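Local coordinates for protein putative serine phosphatase (Pseudomonas aeruginosa, PDB 6K4E) that probably acts as a magnesium-dependent PP2C-type phosphatase in the SiaABC threonine phosphorylation pathway that controls biofilm formation in response to carbon availability, at residues L167-D179 and L185-S197. Sequence-based numbering, arbitrary orientation.
Sequences LATNMDAGLVWVD and LAFAGAKISLYAS
Val176 overlaps three side chains of 185-197 with its two methyls. CG1, anti to the backbone N (chi1 174°), meets Leu185 CG at 3.6 Å; CG2 reaches the rim of the Phe187 ring, 3.5 Å from its CD1, and also touches Leu194 CD1, the Val176 and Leu194 side chains crossing at about a right angle. The Phe187 ring lies between Leu194 CB, 3.7 Å above its centre, and the backbone N of Gly189, toward the rim of the opposite face, while the CA of Gly174 comes up to its edge. Gly174 pairs with Gly189, and the two CA atoms approach to 4.2 Å. Ile192 CG2 lies over this side of the sheet, 3.7 Å from Gly174 CA, against the bare glycine backbone. The backbones form a regular antiparallel hairpin: Ala173 pairs with Ala190, Leu175 with Ala188 and Trp177 with Ala186, two hydrogen bonds a pair, and the bond from Leu175 N to Ala188 O is nearly straight (171°). At the open end, the aliphatic part of Lys191 passes obliquely across the Asp172 carboxylate, with CB 3.3 Å from OD1; the salt bridge from NZ is long, at 4.0 Å. Asp172 also lies near a bound magnesium ion. The hairpin supplies two inner strands of one layer of the PP2C beta sandwich, 184-190 lying between 171-179 and 223-226, and residues 191-193 illustrate how layers are joined, carrying the chain over to strand 194-197 of the other. Val176, Leu185 and Leu194 pack there on Phe298 of strand 293-300, whereas Leu175 and Ala188, on the other face, meet helix 143-157.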
loop_
_atom_site.group_PDB
_atom_site.type_symbol
_atom_site.label_atom_id
_atom_site.label_comp_id
_atom_site.label_asym_id
_atom_site.label_seq_id
_atom_site.Cartn_x
_atom_site.Cartn_y
_atom_site.Cartn_z
ATOM N N LEU B 167 1.025 -0.328 16.896
ATOM C CA LEU B 167 0.886 0.293 15.568
ATOM C C LEU B 167 -0.375 1.162 15.403
ATOM O O LEU B 167 -1.500 0.652 15.503
ATOM C CB LEU B 167 0.875 -0.821 14.504
ATOM C CG LEU B 167 1.991 -0.818 13.477
ATOM C CD1 LEU B 167 2.056 -2.144 12.783
ATOM C CD2 LEU B 167 1.791 0.280 12.468
ATOM N N ALA B 168 -0.177 2.466 15.100
ATOM C CA ALA B 168 -1.271 3.401 14.835
ATOM C C ALA B 168 -1.695 3.144 13.386
ATOM O O ALA B 168 -0.925 3.412 12.453
ATOM C CB ALA B 168 -0.806 4.841 15.023
ATOM N N THR B 169 -2.873 2.504 13.221
ATOM C CA THR B 169 -3.418 2.069 11.929
ATOM C C THR B 169 -4.803 2.633 11.621
ATOM O O THR B 169 -5.430 2.236 10.627
ATOM C CB THR B 169 -3.447 0.529 11.849
ATOM O OG1 THR B 169 -4.335 0.018 12.848
ATOM C CG2 THR B 169 -2.070 -0.101 11.964
ATOM N N ASN B 170 -5.298 3.518 12.491
ATOM C CA ASN B 170 -6.586 4.162 12.317
ATOM C C ASN B 170 -6.523 5.258 11.218
ATOM O O ASN B 170 -5.438 5.702 10.822
ATOM C CB ASN B 170 -7.106 4.695 13.647
ATOM C CG ASN B 170 -6.282 5.786 14.292
ATOM O OD1 ASN B 170 -5.074 5.923 14.071
ATOM N ND2 ASN B 170 -6.916 6.575 15.142
ATOM N N MET B 171 -7.681 5.612 10.666
ATOM C CA MET B 171 -7.776 6.607 9.611
ATOM C C MET B 171 -9.065 7.374 9.648
ATOM O O MET B 171 -10.100 6.850 10.059
ATOM C CB MET B 171 -7.532 5.997 8.222
ATOM C CG MET B 171 -8.588 5.014 7.764
ATOM S SD MET B 171 -8.263 4.251 6.157
ATOM C CE MET B 171 -6.747 3.474 6.520
ATOM N N ASP B 172 -8.981 8.638 9.248
ATOM C CA ASP B 172 -10.124 9.516 9.127
ATOM C C ASP B 172 -10.533 9.454 7.675
ATOM O O ASP B 172 -9.675 9.262 6.826
ATOM C CB ASP B 172 -9.729 10.952 9.480
ATOM C CG ASP B 172 -9.162 11.131 10.874
ATOM O OD1 ASP B 172 -9.407 10.244 11.730
ATOM O OD2 ASP B 172 -8.540 12.209 11.132
ATOM N N ALA B 173 -11.828 9.584 7.390
ATOM C CA ALA B 173 -12.380 9.608 6.038
ATOM C C ALA B 173 -13.726 10.281 5.987
ATOM O O ALA B 173 -14.497 10.207 6.935
ATOM C CB ALA B 173 -12.462 8.211 5.429
ATOM N N GLY B 174 -13.958 10.994 4.902
ATOM C CA GLY B 174 -15.219 11.656 4.620
ATOM C C GLY B 174 -15.577 11.213 3.223
ATOM O O GLY B 174 -14.794 11.439 2.303
ATOM N N LEU B 175 -16.692 10.503 3.074
ATOM C CA LEU B 175 -17.155 9.975 1.792
ATOM C C LEU B 175 -18.514 10.505 1.465
ATOM O O LEU B 175 -19.400 10.464 2.306
ATOM C CB LEU B 175 -17.260 8.450 1.845
ATOM C CG LEU B 175 -16.064 7.645 1.441
ATOM C CD1 LEU B 175 -16.379 6.218 1.606
ATOM C CD2 LEU B 175 -15.699 7.884 -0.022
ATOM N N VAL B 176 -18.709 10.926 0.222
ATOM C CA VAL B 176 -19.974 11.491 -0.228
ATOM C C VAL B 176 -20.477 10.826 -1.514
ATOM O O VAL B 176 -19.745 10.771 -2.502
ATOM C CB VAL B 176 -19.814 13.027 -0.420
ATOM C CG1 VAL B 176 -21.060 13.654 -1.025
ATOM C CG2 VAL B 176 -19.436 13.740 0.884
ATOM N N TRP B 177 -21.744 10.399 -1.526
ATOM C CA TRP B 177 -22.375 9.947 -2.757
ATOM C C TRP B 177 -23.282 11.116 -3.214
ATOM O O TRP B 177 -24.238 11.459 -2.520
ATOM C CB TRP B 177 -23.180 8.628 -2.590
ATOM C CG TRP B 177 -24.153 8.407 -3.712
ATOM C CD1 TRP B 177 -25.504 8.540 -3.647
ATOM C CD2 TRP B 177 -23.842 8.124 -5.087
ATOM N NE1 TRP B 177 -26.062 8.297 -4.881
ATOM C CE2 TRP B 177 -25.064 8.078 -5.791
ATOM C CE3 TRP B 177 -22.654 7.838 -5.784
ATOM C CZ2 TRP B 177 -25.129 7.829 -7.168
ATOM C CZ3 TRP B 177 -22.723 7.562 -7.139
ATOM C CH2 TRP B 177 -23.949 7.568 -7.819
ATOM N N VAL B 178 -22.926 11.762 -4.337
ATOM C CA VAL B 178 -23.689 12.865 -4.934
ATOM C C VAL B 178 -24.633 12.244 -5.935
ATOM O O VAL B 178 -24.193 11.806 -6.990
ATOM C CB VAL B 178 -22.776 13.923 -5.612
ATOM C CG1 VAL B 178 -23.590 15.030 -6.298
ATOM C CG2 VAL B 178 -21.796 14.509 -4.611
ATOM N N ASP B 179 -25.902 12.126 -5.583
ATOM C CA ASP B 179 -26.882 11.528 -6.481
ATOM C C ASP B 179 -27.535 12.651 -7.296
ATOM O O ASP B 179 -28.514 13.232 -6.866
ATOM C CB ASP B 179 -27.900 10.708 -5.668
ATOM C CG ASP B 179 -28.788 9.800 -6.467
ATOM O OD1 ASP B 179 -29.126 10.158 -7.626
ATOM O OD2 ASP B 179 -29.240 8.787 -5.908
ATOM N N LEU B 185 -27.764 14.109 -1.602
ATOM C CA LEU B 185 -26.397 13.771 -1.241
ATOM C C LEU B 185 -26.402 12.881 -0.009
ATOM O O LEU B 185 -27.204 13.104 0.898
ATOM C CB LEU B 185 -25.715 15.119 -0.934
ATOM C CG LEU B 185 -24.248 15.180 -0.636
ATOM C CD1 LEU B 185 -23.641 16.425 -1.273
ATOM C CD2 LEU B 185 -24.001 15.192 0.874
ATOM N N ALA B 186 -25.508 11.867 0.022
ATOM C CA ALA B 186 -25.377 11.024 1.201
ATOM C C ALA B 186 -23.948 11.185 1.672
ATOM O O ALA B 186 -23.039 11.091 0.861
ATOM C CB ALA B 186 -25.675 9.569 0.856
ATOM N N PHE B 187 -23.748 11.496 2.945
ATOM C CA PHE B 187 -22.410 11.671 3.508
ATOM C C PHE B 187 -22.204 10.790 4.732
ATOM O O PHE B 187 -23.093 10.668 5.565
ATOM C CB PHE B 187 -22.152 13.167 3.883
ATOM C CG PHE B 187 -20.975 13.384 4.822
ATOM C CD1 PHE B 187 -19.662 13.196 4.384
ATOM C CD2 PHE B 187 -21.181 13.708 6.155
ATOM C CE1 PHE B 187 -18.584 13.327 5.275
ATOM C CE2 PHE B 187 -20.103 13.854 7.028
ATOM C CZ PHE B 187 -18.822 13.681 6.582
ATOM N N ALA B 188 -21.023 10.202 4.856
ATOM C CA ALA B 188 -20.643 9.438 6.050
ATOM C C ALA B 188 -19.180 9.712 6.309
ATOM O O ALA B 188 -18.385 9.662 5.384
ATOM C CB ALA B 188 -20.896 7.950 5.864
ATOM N N GLY B 189 -18.849 10.046 7.546
ATOM C CA GLY B 189 -17.483 10.384 7.922
ATOM C C GLY B 189 -17.009 9.871 9.261
ATOM O O GLY B 189 -17.802 9.706 10.186
ATOM N N ALA B 190 -15.706 9.573 9.351
ATOM C CA ALA B 190 -15.018 9.171 10.576
ATOM C C ALA B 190 -13.966 10.264 10.810
ATOM O O ALA B 190 -12.967 10.303 10.097
ATOM C CB ALA B 190 -14.348 7.820 10.386
ATOM N N LYS B 191 -14.287 11.244 11.677
ATOM C CA LYS B 191 -13.445 12.368 12.080
ATOM C C LYS B 191 -13.182 13.357 10.942
ATOM O O LYS B 191 -12.194 14.103 10.991
ATOM C CB LYS B 191 -12.136 11.884 12.742
ATOM C CG LYS B 191 -12.347 11.291 14.153
ATOM C CD LYS B 191 -11.080 10.757 14.799
ATOM C CE LYS B 191 -10.070 11.811 15.186
ATOM N NZ LYS B 191 -8.763 11.191 15.536
ATOM N N ILE B 192 -14.071 13.363 9.923
ATOM C CA ILE B 192 -14.027 14.276 8.773
ATOM C C ILE B 192 -15.430 14.786 8.518
ATOM O O ILE B 192 -16.392 14.022 8.585
ATOM C CB ILE B 192 -13.288 13.738 7.500
ATOM C CG1 ILE B 192 -11.738 13.794 7.756
ATOM C CG2 ILE B 192 -13.654 14.581 6.206
ATOM C CD1 ILE B 192 -10.884 13.376 6.720
ATOM N N SER B 193 -15.537 16.100 8.307
ATOM C CA SER B 193 -16.806 16.793 8.088
ATOM C C SER B 193 -16.998 17.147 6.640
ATOM O O SER B 193 -16.020 17.339 5.904
ATOM C CB SER B 193 -16.842 18.095 8.889
ATOM O OG SER B 193 -16.593 17.891 10.268
ATOM N N LEU B 194 -18.254 17.292 6.242
ATOM C CA LEU B 194 -18.603 17.828 4.944
ATOM C C LEU B 194 -19.099 19.259 5.193
ATOM O O LEU B 194 -20.029 19.467 5.958
ATOM C CB LEU B 194 -19.658 16.990 4.213
ATOM C CG LEU B 194 -20.169 17.576 2.878
ATOM C CD1 LEU B 194 -19.146 17.461 1.785
ATOM C CD2 LEU B 194 -21.397 16.896 2.457
ATOM N N TYR B 195 -18.433 20.245 4.585
ATOM C CA TYR B 195 -18.811 21.627 4.684
ATOM C C TYR B 195 -19.571 21.946 3.379
ATOM O O TYR B 195 -19.231 21.407 2.331
ATOM C CB TYR B 195 -17.557 22.484 4.781
ATOM C CG TYR B 195 -17.005 22.627 6.179
ATOM C CD1 TYR B 195 -17.479 23.613 7.039
ATOM C CD2 TYR B 195 -15.962 21.814 6.628
ATOM C CE1 TYR B 195 -16.969 23.761 8.325
ATOM C CE2 TYR B 195 -15.442 21.952 7.917
ATOM C CZ TYR B 195 -15.952 22.931 8.762
ATOM O OH TYR B 195 -15.425 23.139 10.013
ATOM N N ALA B 196 -20.634 22.748 3.461
ATOM C CA ALA B 196 -21.447 23.163 2.303
ATOM C C ALA B 196 -21.739 24.622 2.461
ATOM O O ALA B 196 -22.032 25.060 3.574
ATOM C CB ALA B 196 -22.758 22.397 2.257
ATOM N N SER B 197 -21.665 25.379 1.366
ATOM C CA SER B 197 -21.932 26.801 1.403
ATOM C C SER B 197 -22.508 27.332 0.082
ATOM O O SER B 197 -22.122 26.886 -0.996
ATOM C CB SER B 197 -20.683 27.576 1.802
ATOM O OG SER B 197 -21.059 28.923 2.005
#